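Local coordinates for chitin-binding type-4 domain-containing protein (Photorhabdus laumondii subsp. laumondii, PDB 6T5Z), which is a copper-dependent lytic polysaccharide monooxygenase of family AA10, which probably cleaves chitin chains by oxidation, at residues 1-5 / 32-36; 90-96 / 152-158; 11-16 / 28-32. The contacts are given in a common frame with arbitrary orientation. Numbering follows the deposited sequence.

Contact 1 of 3, residues 1-5 / 32-36. With CU (copper (II) ion), chain D.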
loop_
_atom_site.group_PDB
_atom_site.type_symbol
_atom_site.label_atom_id
_atom_site.label_comp_id
_atom_site.label_asym_id
_atom_site.label_seq_id
_atom_site.Cartn_x
_atom_site.Cartn_y
_atom_site.Cartn_z
ATOM N N HIS A 1 5.421 -9.243 -9.289
ATOM C CA HIS A 1 4.150 -8.547 -9.525
ATOM C C HIS A 1 3.028 -9.045 -8.615
ATOM O O HIS A 1 2.752 -10.241 -8.554
ATOM C CB HIS A 1 3.730 -8.685 -10.987
ATOM C CG HIS A 1 4.537 -7.838 -11.916
ATOM N ND1 HIS A 1 5.876 -8.065 -12.152
ATOM C CD2 HIS A 1 4.202 -6.756 -12.658
ATOM C CE1 HIS A 1 6.332 -7.160 -12.998
ATOM N NE2 HIS A 1 5.336 -6.355 -13.321
ATOM N N GLY A 2 2.379 -8.118 -7.915
ATOM C CA GLY A 2 1.279 -8.488 -7.035
ATOM C C GLY A 2 0.610 -7.269 -6.438
ATOM O O GLY A 2 1.081 -6.137 -6.582
ATOM N N TYR A 3 -0.504 -7.516 -5.748
ATOM C CA TYR A 3 -1.265 -6.435 -5.139
ATOM C C TYR A 3 -1.972 -6.960 -3.897
ATOM O O TYR A 3 -2.100 -8.171 -3.696
ATOM C CB TYR A 3 -2.272 -5.844 -6.139
ATOM C CG TYR A 3 -3.228 -6.879 -6.671
ATOM C CD1 TYR A 3 -4.391 -7.188 -5.985
ATOM C CD2 TYR A 3 -2.964 -7.560 -7.860
ATOM C CE1 TYR A 3 -5.270 -8.142 -6.455
ATOM C CE2 TYR A 3 -3.849 -8.517 -8.342
ATOM C CZ TYR A 3 -4.996 -8.799 -7.627
ATOM O OH TYR A 3 -5.886 -9.751 -8.087
ATOM N N ILE A 4 -2.428 -6.032 -3.057
ATOM C CA ILE A 4 -3.161 -6.355 -1.839
ATOM C C ILE A 4 -4.654 -6.268 -2.127
ATOM O O ILE A 4 -5.146 -5.219 -2.572
ATOM C CB ILE A 4 -2.775 -5.409 -0.695
ATOM C CG1 ILE A 4 -1.286 -5.580 -0.372
ATOM C CG2 ILE A 4 -3.663 -5.673 0.527
ATOM C CD1 ILE A 4 -0.783 -4.627 0.722
ATOM N N ASP A 5 -5.382 -7.361 -1.870
ATOM C CA ASP A 5 -6.830 -7.365 -2.069
ATOM C C ASP A 5 -7.621 -7.499 -0.769
ATOM O O ASP A 5 -8.855 -7.588 -0.815
ATOM C CB ASP A 5 -7.251 -8.449 -3.071
ATOM C CG ASP A 5 -6.982 -9.862 -2.599
ATOM O OD1 ASP A 5 -7.447 -10.784 -3.305
ATOM O OD2 ASP A 5 -6.302 -10.067 -1.575
ATOM N N PRO A 32 -3.140 -3.531 -11.516
ATOM C CA PRO A 32 -2.850 -3.163 -10.121
ATOM C C PRO A 32 -1.655 -3.891 -9.552
ATOM O O PRO A 32 -1.158 -3.479 -8.498
ATOM C CB PRO A 32 -4.137 -3.559 -9.391
ATOM C CG PRO A 32 -4.697 -4.702 -10.257
ATOM C CD PRO A 32 -4.362 -4.351 -11.650
ATOM N N GLN A 33 -1.190 -4.953 -10.212
ATOM C CA GLN A 33 -0.044 -5.757 -9.793
ATOM C C GLN A 33 1.294 -5.138 -10.161
ATOM O O GLN A 33 2.343 -5.709 -9.804
ATOM C CB GLN A 33 -0.118 -7.163 -10.419
ATOM C CG GLN A 33 0.160 -7.256 -11.959
ATOM C CD GLN A 33 -1.120 -7.098 -12.814
ATOM O OE1 GLN A 33 -2.112 -6.540 -12.353
ATOM N NE2 GLN A 33 -1.095 -7.611 -14.051
ATOM N N SER A 34 1.297 -3.976 -10.820
ATOM C CA SER A 34 2.476 -3.523 -11.553
ATOM C C SER A 34 3.100 -2.257 -10.979
ATOM O O SER A 34 3.859 -1.570 -11.674
ATOM C CB SER A 34 2.114 -3.318 -13.021
ATOM O OG SER A 34 1.761 -4.555 -13.622
ATOM N N LEU A 35 2.820 -1.946 -9.717
ATOM C CA LEU A 35 3.325 -0.723 -9.093
ATOM C C LEU A 35 4.726 -0.997 -8.520
ATOM O O LEU A 35 4.955 -1.118 -7.313
ATOM C CB LEU A 35 2.327 -0.234 -8.050
ATOM C CG LEU A 35 1.089 0.447 -8.690
ATOM C CD1 LEU A 35 -0.150 0.212 -7.858
ATOM C CD2 LEU A 35 1.352 1.923 -8.821
ATOM N N GLU A 36 5.683 -1.091 -9.442
ATOM C CA GLU A 36 7.050 -1.510 -9.143
ATOM C C GLU A 36 7.996 -0.318 -9.216
ATOM O O GLU A 36 7.951 0.459 -10.173
ATOM C CB GLU A 36 7.505 -2.592 -10.122
ATOM C CG GLU A 36 8.863 -3.219 -9.781
ATOM C CD GLU A 36 9.333 -4.168 -10.859
ATOM O OE1 GLU A 36 8.596 -4.344 -11.847
ATOM O OE2 GLU A 36 10.437 -4.737 -10.735
HETATM CU CU CU D . 6.877 -9.293 -10.869
HETATM O O HOH W 1 7.669 -9.987 -13.031
HETATM O O HOH W 2 8.793 -8.036 -11.244
#
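His1 is the N-terminal residue and grips the copper ion twice. His1 N lies 2.1 Å and His1 ND1 2.0 Å from the copper. Water 1 and water 2 lie 2.4 and 2.3 Å from the copper, and His90 NE2 completes the site. This is the histidine brace of lytic polysaccharide monooxygenases. The His1 ring rests against the 32-36 loop. Its CD2 edge meets Ser34 OG at 3.4 Å, and His1 CE1 lies 3.8 Å from Glu36 OE1. The other carboxylate oxygen of Glu36 is hydrogen-bonded to Asn161. The backbone of His1 also packs here, with CA 3.4 Å from Gln33 O. Gly2 gives the one hydrogen bond between the segments, a weak one from Gly2 N to Gln33 O (3.1 Å, 128°). A CA-H...O contact runs the other way, from Gln33 CA to Gly2 O at 3.4 Å. Tyr3 turns its side chain toward the loop. Pro32 CG sits over one ring face, 4.1 Å from Tyr3 CD2, and Gln33 CB touches the ring edge. Beyond Tyr3 the strand leaves the loop. Toward the 32-36 loop, His1 is held by packing and weak polar contacts, while the copper takes two of the three brace nitrogens from it.

Contact 2 of 3, residues 90-96 / 152-158. With CU (copper (II) ion), chain D.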
loop_
_atom_site.group_PDB
_atom_site.type_symbol
_atom_site.label_atom_id
_atom_site.label_comp_id
_atom_site.label_asym_id
_atom_site.label_seq_id
_atom_site.Cartn_x
_atom_site.Cartn_y
_atom_site.Cartn_z
ATOM N N HIS A 90 8.396 -13.870 -6.853
ATOM C CA HIS A 90 9.799 -13.478 -6.842
ATOM C C HIS A 90 10.353 -13.675 -5.446
ATOM O O HIS A 90 9.643 -13.469 -4.458
ATOM C CB HIS A 90 10.015 -12.007 -7.213
ATOM C CG HIS A 90 9.317 -11.579 -8.462
ATOM N ND1 HIS A 90 9.594 -12.122 -9.697
ATOM C CD2 HIS A 90 8.372 -10.631 -8.668
ATOM C CE1 HIS A 90 8.841 -11.533 -10.610
ATOM N NE2 HIS A 90 8.094 -10.625 -10.011
ATOM N N LYS A 91 11.633 -14.039 -5.376
ATOM C CA LYS A 91 12.311 -14.166 -4.094
ATOM C C LYS A 91 12.182 -12.864 -3.314
ATOM O O LYS A 91 12.370 -11.773 -3.861
ATOM C CB LYS A 91 13.782 -14.534 -4.310
ATOM C CG LYS A 91 14.000 -15.950 -4.853
ATOM C CD LYS A 91 15.479 -16.195 -5.203
ATOM C CE LYS A 91 16.393 -15.945 -4.017
ATOM N NZ LYS A 91 16.335 -17.043 -3.003
ATOM N N THR A 92 11.877 -12.988 -2.023
ATOM C CA THR A 92 11.332 -11.890 -1.237
ATOM C C THR A 92 12.208 -11.584 -0.027
ATOM O O THR A 92 12.488 -12.474 0.774
ATOM C CB THR A 92 9.915 -12.245 -0.786
ATOM O OG1 THR A 92 9.078 -12.381 -1.944
ATOM C CG2 THR A 92 9.343 -11.171 0.135
ATOM N N SER A 93 12.614 -10.317 0.113
ATOM C CA SER A 93 13.273 -9.882 1.341
ATOM C C SER A 93 12.269 -9.740 2.479
ATOM O O SER A 93 12.500 -10.238 3.587
ATOM C CB SER A 93 13.991 -8.548 1.127
ATOM O OG SER A 93 15.115 -8.682 0.277
ATOM N N SER A 94 11.144 -9.070 2.224
ATOM C CA SER A 94 10.242 -8.748 3.324
ATOM C C SER A 94 8.903 -8.254 2.801
ATOM O O SER A 94 8.766 -7.893 1.631
ATOM C CB SER A 94 10.834 -7.678 4.232
ATOM O OG SER A 94 10.945 -6.455 3.516
ATOM N N TRP A 95 7.935 -8.242 3.713
ATOM C CA TRP A 95 6.654 -7.553 3.594
ATOM C C TRP A 95 6.598 -6.557 4.740
ATOM O O TRP A 95 6.854 -6.930 5.887
ATOM C CB TRP A 95 5.483 -8.540 3.708
ATOM C CG TRP A 95 5.716 -9.794 2.945
ATOM C CD1 TRP A 95 6.419 -10.901 3.358
ATOM C CD2 TRP A 95 5.282 -10.069 1.612
ATOM N NE1 TRP A 95 6.427 -11.848 2.361
ATOM C CE2 TRP A 95 5.735 -11.360 1.282
ATOM C CE3 TRP A 95 4.546 -9.344 0.665
ATOM C CZ2 TRP A 95 5.489 -11.944 0.043
ATOM C CZ3 TRP A 95 4.293 -9.930 -0.564
ATOM C CH2 TRP A 95 4.770 -11.208 -0.867
ATOM N N GLU A 96 6.279 -5.298 4.454
ATOM C CA GLU A 96 6.259 -4.321 5.531
ATOM C C GLU A 96 5.176 -3.286 5.272
ATOM O O GLU A 96 4.713 -3.109 4.137
ATOM C CB GLU A 96 7.621 -3.641 5.701
ATOM C CG GLU A 96 8.005 -2.766 4.545
ATOM C CD GLU A 96 9.317 -2.010 4.780
ATOM O OE1 GLU A 96 9.955 -2.195 5.837
ATOM O OE2 GLU A 96 9.699 -1.235 3.886
ATOM N N GLY A 152 1.653 -0.635 1.912
ATOM C CA GLY A 152 2.239 -1.960 1.903
ATOM C C GLY A 152 3.411 -1.986 0.946
ATOM O O GLY A 152 3.328 -1.451 -0.161
ATOM N N VAL A 153 4.516 -2.594 1.385
ATOM C CA VAL A 153 5.725 -2.693 0.570
ATOM C C VAL A 153 6.182 -4.142 0.529
ATOM O O VAL A 153 6.434 -4.758 1.575
ATOM C CB VAL A 153 6.851 -1.788 1.085
ATOM C CG1 VAL A 153 8.061 -1.851 0.136
ATOM C CG2 VAL A 153 6.343 -0.350 1.243
ATOM N N TRP A 154 6.296 -4.676 -0.680
ATOM C CA TRP A 154 6.809 -6.011 -0.936
ATOM C C TRP A 154 8.172 -5.839 -1.583
ATOM O O TRP A 154 8.260 -5.416 -2.739
ATOM C CB TRP A 154 5.848 -6.782 -1.838
ATOM C CG TRP A 154 6.383 -8.079 -2.325
ATOM C CD1 TRP A 154 7.293 -8.884 -1.694
ATOM C CD2 TRP A 154 6.048 -8.744 -3.555
ATOM N NE1 TRP A 154 7.541 -9.997 -2.451
ATOM C CE2 TRP A 154 6.783 -9.946 -3.591
ATOM C CE3 TRP A 154 5.190 -8.448 -4.619
ATOM C CZ2 TRP A 154 6.706 -10.842 -4.665
ATOM C CZ3 TRP A 154 5.105 -9.341 -5.677
ATOM C CH2 TRP A 154 5.854 -10.520 -5.694
ATOM N N THR A 155 9.232 -6.148 -0.836
ATOM C CA THR A 155 10.601 -5.892 -1.267
ATOM C C THR A 155 11.176 -7.165 -1.886
ATOM O O THR A 155 11.170 -8.230 -1.253
ATOM C CB THR A 155 11.436 -5.395 -0.078
ATOM O OG1 THR A 155 10.897 -4.146 0.392
ATOM C CG2 THR A 155 12.915 -5.201 -0.455
ATOM N N ILE A 156 11.658 -7.053 -3.131
ATOM C CA ILE A 156 12.173 -8.187 -3.893
ATOM C C ILE A 156 13.659 -8.343 -3.608
ATOM O O ILE A 156 14.417 -7.376 -3.715
ATOM C CB ILE A 156 11.935 -7.990 -5.400
ATOM C CG1 ILE A 156 10.469 -7.649 -5.703
ATOM C CG2 ILE A 156 12.372 -9.240 -6.171
ATOM C CD1 ILE A 156 9.485 -8.679 -5.198
ATOM N N SER A 157 14.087 -9.570 -3.278
ATOM C CA SER A 157 15.456 -9.767 -2.803
ATOM C C SER A 157 16.479 -9.822 -3.933
ATOM O O SER A 157 17.649 -9.473 -3.716
ATOM C CB SER A 157 15.548 -11.045 -1.965
ATOM O OG SER A 157 15.403 -12.189 -2.785
ATOM N N ASP A 158 16.086 -10.260 -5.131
ATOM C CA ASP A 158 17.055 -10.460 -6.202
ATOM C C ASP A 158 16.954 -9.400 -7.298
ATOM O O ASP A 158 17.564 -9.561 -8.363
ATOM C CB ASP A 158 16.952 -11.889 -6.776
ATOM C CG ASP A 158 15.599 -12.205 -7.407
ATOM O OD1 ASP A 158 14.697 -11.354 -7.374
ATOM O OD2 ASP A 158 15.449 -13.337 -7.935
HETATM CU CU CU D . 6.877 -9.293 -10.869
HETATM O O HOH W 3 13.083 -14.512 -7.952
HETATM O O HOH W 4 9.280 -4.580 2.298
HETATM O O HOH W 1 7.669 -9.987 -13.031
HETATM O O HOH W 2 8.793 -8.036 -11.244
#
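His90, in the loop leading into strand 92-99, binds the copper through NE2 at 2.0 Å. Ser157 N donates to Lys91 O (2.9 Å). Ser93 N donates to Thr155 O (2.9 Å), and Thr155 N to Ser94 O (3.1 Å). Ser93 and Ser94 both face Thr155, a classic beta bulge. The antiparallel ladder then regains regular pairing: Glu96 N gives to Val153 O (2.9 Å) and Val153 N to Glu96 O (2.8 Å). Thr92 OG1 accepts from Trp154 NE1 (2.9 Å) and donates to His90 O (2.8 Å). His90 N is buried without a partner. Water 3 links Lys91 N to Asp158 OD2. Water 4 joins Ser94 OG, Val153 O and Thr155 OG1. The Trp95 six-membered ring forms an offset stack on the Trp154 five-membered ring, centroids 3.9 Å apart. Lys91 NZ is hydrogen-bonded to Glu127 O. In the mixed sheet, strand 92-99 also pairs with 121-126, and strand 148-156 with 161-172. Trp95 reaches across to Trp84 and Val134 of the three-stranded sheet.

Contact 3 of 3, residues 11-16 / 28-32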
loop_
_atom_site.group_PDB
_atom_site.type_symbol
_atom_site.label_atom_id
_atom_site.label_comp_id
_atom_site.label_asym_id
_atom_site.label_seq_id
_atom_site.Cartn_x
_atom_site.Cartn_y
_atom_site.Cartn_z
ATOM N N ALA A 11 -5.313 0.611 -5.644
ATOM C CA ALA A 11 -5.214 0.088 -7.004
ATOM C C ALA A 11 -6.138 -1.103 -7.224
ATOM O O ALA A 11 -6.756 -1.231 -8.297
ATOM C CB ALA A 11 -3.766 -0.299 -7.309
ATOM N N PHE A 12 -6.229 -2.002 -6.241
ATOM C CA PHE A 12 -7.120 -3.147 -6.374
ATOM C C PHE A 12 -8.557 -2.697 -6.579
ATOM O O PHE A 12 -9.269 -3.231 -7.437
ATOM C CB PHE A 12 -7.019 -4.054 -5.144
ATOM C CG PHE A 12 -8.098 -5.103 -5.090
ATOM C CD1 PHE A 12 -8.105 -6.150 -6.006
ATOM C CD2 PHE A 12 -9.130 -5.019 -4.171
ATOM C CE1 PHE A 12 -9.094 -7.111 -5.977
ATOM C CE2 PHE A 12 -10.135 -5.979 -4.143
ATOM C CZ PHE A 12 -10.102 -7.033 -5.042
ATOM N N LEU A 13 -8.996 -1.700 -5.811
ATOM C CA LEU A 13 -10.370 -1.229 -5.926
ATOM C C LEU A 13 -10.624 -0.534 -7.257
ATOM O O LEU A 13 -11.779 -0.436 -7.682
ATOM C CB LEU A 13 -10.701 -0.291 -4.762
ATOM C CG LEU A 13 -10.659 -0.938 -3.374
ATOM C CD1 LEU A 13 -10.979 0.100 -2.326
ATOM C CD2 LEU A 13 -11.615 -2.104 -3.277
ATOM N N CYS A 14 -9.573 -0.062 -7.928
ATOM C CA CYS A 14 -9.720 0.461 -9.282
ATOM C C CYS A 14 -10.015 -0.636 -10.293
ATOM O O CYS A 14 -10.586 -0.352 -11.349
ATOM C CB CYS A 14 -8.442 1.180 -9.715
ATOM S SG CYS A 14 -8.023 2.711 -8.880
ATOM N N SER A 15 -9.654 -1.881 -9.991
ATOM C CA SER A 15 -9.664 -2.948 -10.977
ATOM C C SER A 15 -11.053 -3.567 -11.118
ATOM O O SER A 15 -11.947 -3.387 -10.279
ATOM C CB SER A 15 -8.647 -4.033 -10.601
ATOM O OG SER A 15 -9.099 -4.772 -9.479
ATOM N N ALA A 16 -11.212 -4.332 -12.201
ATOM C CA ALA A 16 -12.452 -5.066 -12.413
ATOM C C ALA A 16 -12.726 -6.020 -11.261
ATOM O O ALA A 16 -13.855 -6.082 -10.753
ATOM C CB ALA A 16 -12.402 -5.818 -13.745
ATOM N N VAL A 28 -3.966 1.975 -14.109
ATOM C CA VAL A 28 -3.952 1.219 -12.847
ATOM C C VAL A 28 -5.033 0.147 -12.847
ATOM O O VAL A 28 -4.811 -0.996 -12.420
ATOM C CB VAL A 28 -4.141 2.175 -11.652
ATOM C CG1 VAL A 28 -4.423 1.397 -10.392
ATOM C CG2 VAL A 28 -2.939 3.042 -11.458
ATOM N N LYS A 29 -6.223 0.519 -13.317
ATOM C CA LYS A 29 -7.365 -0.386 -13.367
ATOM C C LYS A 29 -6.996 -1.741 -13.954
ATOM O O LYS A 29 -7.481 -2.780 -13.491
ATOM C CB LYS A 29 -8.481 0.252 -14.192
ATOM C CG LYS A 29 -9.614 -0.694 -14.462
ATOM C CD LYS A 29 -10.757 0.011 -15.154
ATOM C CE LYS A 29 -11.838 -0.966 -15.551
ATOM N NZ LYS A 29 -12.933 -0.260 -16.289
ATOM N N TYR A 30 -6.115 -1.755 -14.958
ATOM C CA TYR A 30 -5.853 -2.965 -15.720
ATOM C C TYR A 30 -4.578 -3.681 -15.299
ATOM O O TYR A 30 -4.314 -4.782 -15.788
ATOM C CB TYR A 30 -5.798 -2.627 -17.209
ATOM C CG TYR A 30 -7.080 -1.968 -17.650
ATOM C CD1 TYR A 30 -8.239 -2.705 -17.775
ATOM C CD2 TYR A 30 -7.147 -0.597 -17.876
ATOM C CE1 TYR A 30 -9.430 -2.105 -18.149
ATOM C CE2 TYR A 30 -8.336 0.014 -18.245
ATOM C CZ TYR A 30 -9.471 -0.756 -18.386
ATOM O OH TYR A 30 -10.676 -0.185 -18.748
ATOM N N GLU A 31 -3.789 -3.101 -14.402
ATOM C CA GLU A 31 -2.597 -3.779 -13.879
ATOM C C GLU A 31 -2.259 -3.269 -12.484
ATOM O O GLU A 31 -1.189 -2.689 -12.243
ATOM C CB GLU A 31 -1.432 -3.618 -14.840
ATOM C CG GLU A 31 -1.289 -2.251 -15.380
ATOM C CD GLU A 31 -0.265 -2.223 -16.468
ATOM O OE1 GLU A 31 -0.299 -3.144 -17.312
ATOM O OE2 GLU A 31 0.591 -1.312 -16.461
ATOM N N PRO A 32 -3.140 -3.531 -11.516
ATOM C CA PRO A 32 -2.850 -3.163 -10.121
ATOM C C PRO A 32 -1.655 -3.891 -9.552
ATOM O O PRO A 32 -1.158 -3.479 -8.498
ATOM C CB PRO A 32 -4.137 -3.559 -9.391
ATOM C CG PRO A 32 -4.697 -4.702 -10.257
ATOM C CD PRO A 32 -4.362 -4.351 -11.650
HETATM O O HOH W 5 -9.233 -4.875 -14.267
#
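Val28 lies in a 3-10 turn that runs through Tyr30 and packs beside the weakly bonded helix at 11-14. Its side chain points toward the helix. Val28 CG1 lies 3.6 Å from Ala11 CB and 4.1 Å from Cys14 CB. Cys14 forms a disulfide with Cys25, so a covalent link lies close to this apolar patch. Lys29 follows and makes its contacts with atoms near the backbone. Lys29 CG is 3.3 Å from Cys14 O. Lys29 O receives a CA-H...O contact from Ser15 CA, also at 3.3 Å. Water 5 bridges the same carbonyl to the 11-16 segment: it donates to Lys29 O (2.8 Å) and accepts from Ala16 N (2.9 Å). The extended Lys29 side chain leads away. Its NZ makes a weak hydrogen bond to Tyr30 OH at 3.3 Å and a long, weak ion pair with Glu20. Glu31 N donates to Val28 O (3.1 Å), which holds the turn together. Pro32 then brings the chain back. Its CB is 3.7 Å from Ala11 O and 3.9 Å from Ala11 CB, while its CG is 4.0 Å from Ser15 CB. Ser15 OG donates to Phe12 O at 2.6 Å and is also bonded to Gly18 N. Its polar end is therefore served within its own part of the chain. The two segments share no direct hydrogen bond. Apolar packing, a CA-H...O contact and one bridging water join them, next to the disulfide. They pack the loop running from helix 10-14 to strand 36-38 back on that helix.

How the contacts relate
Contacts 1 and 2 meet at the copper. They share the metal and both waters, and the Trp154 ring packs against the backbone of His1 and Gly2. Contacts 1 and 3 share Pro32, and Phe12 lies against Tyr3 and Asp5. Contacts 2 and 3 do not touch; their nearest atoms are about 9 Å apart. Contact 3 is the buried one, whereas contacts 1 and 2 are partly buried beside the metal. Their chemistry differs accordingly. Contact 2 is an antiparallel ladder, interrupted by a bulge, with strong backbone bonds. Contact 1 sets a strand against a loop with one weak bond. Contact 3 joins helix to loop by apolar packing and water.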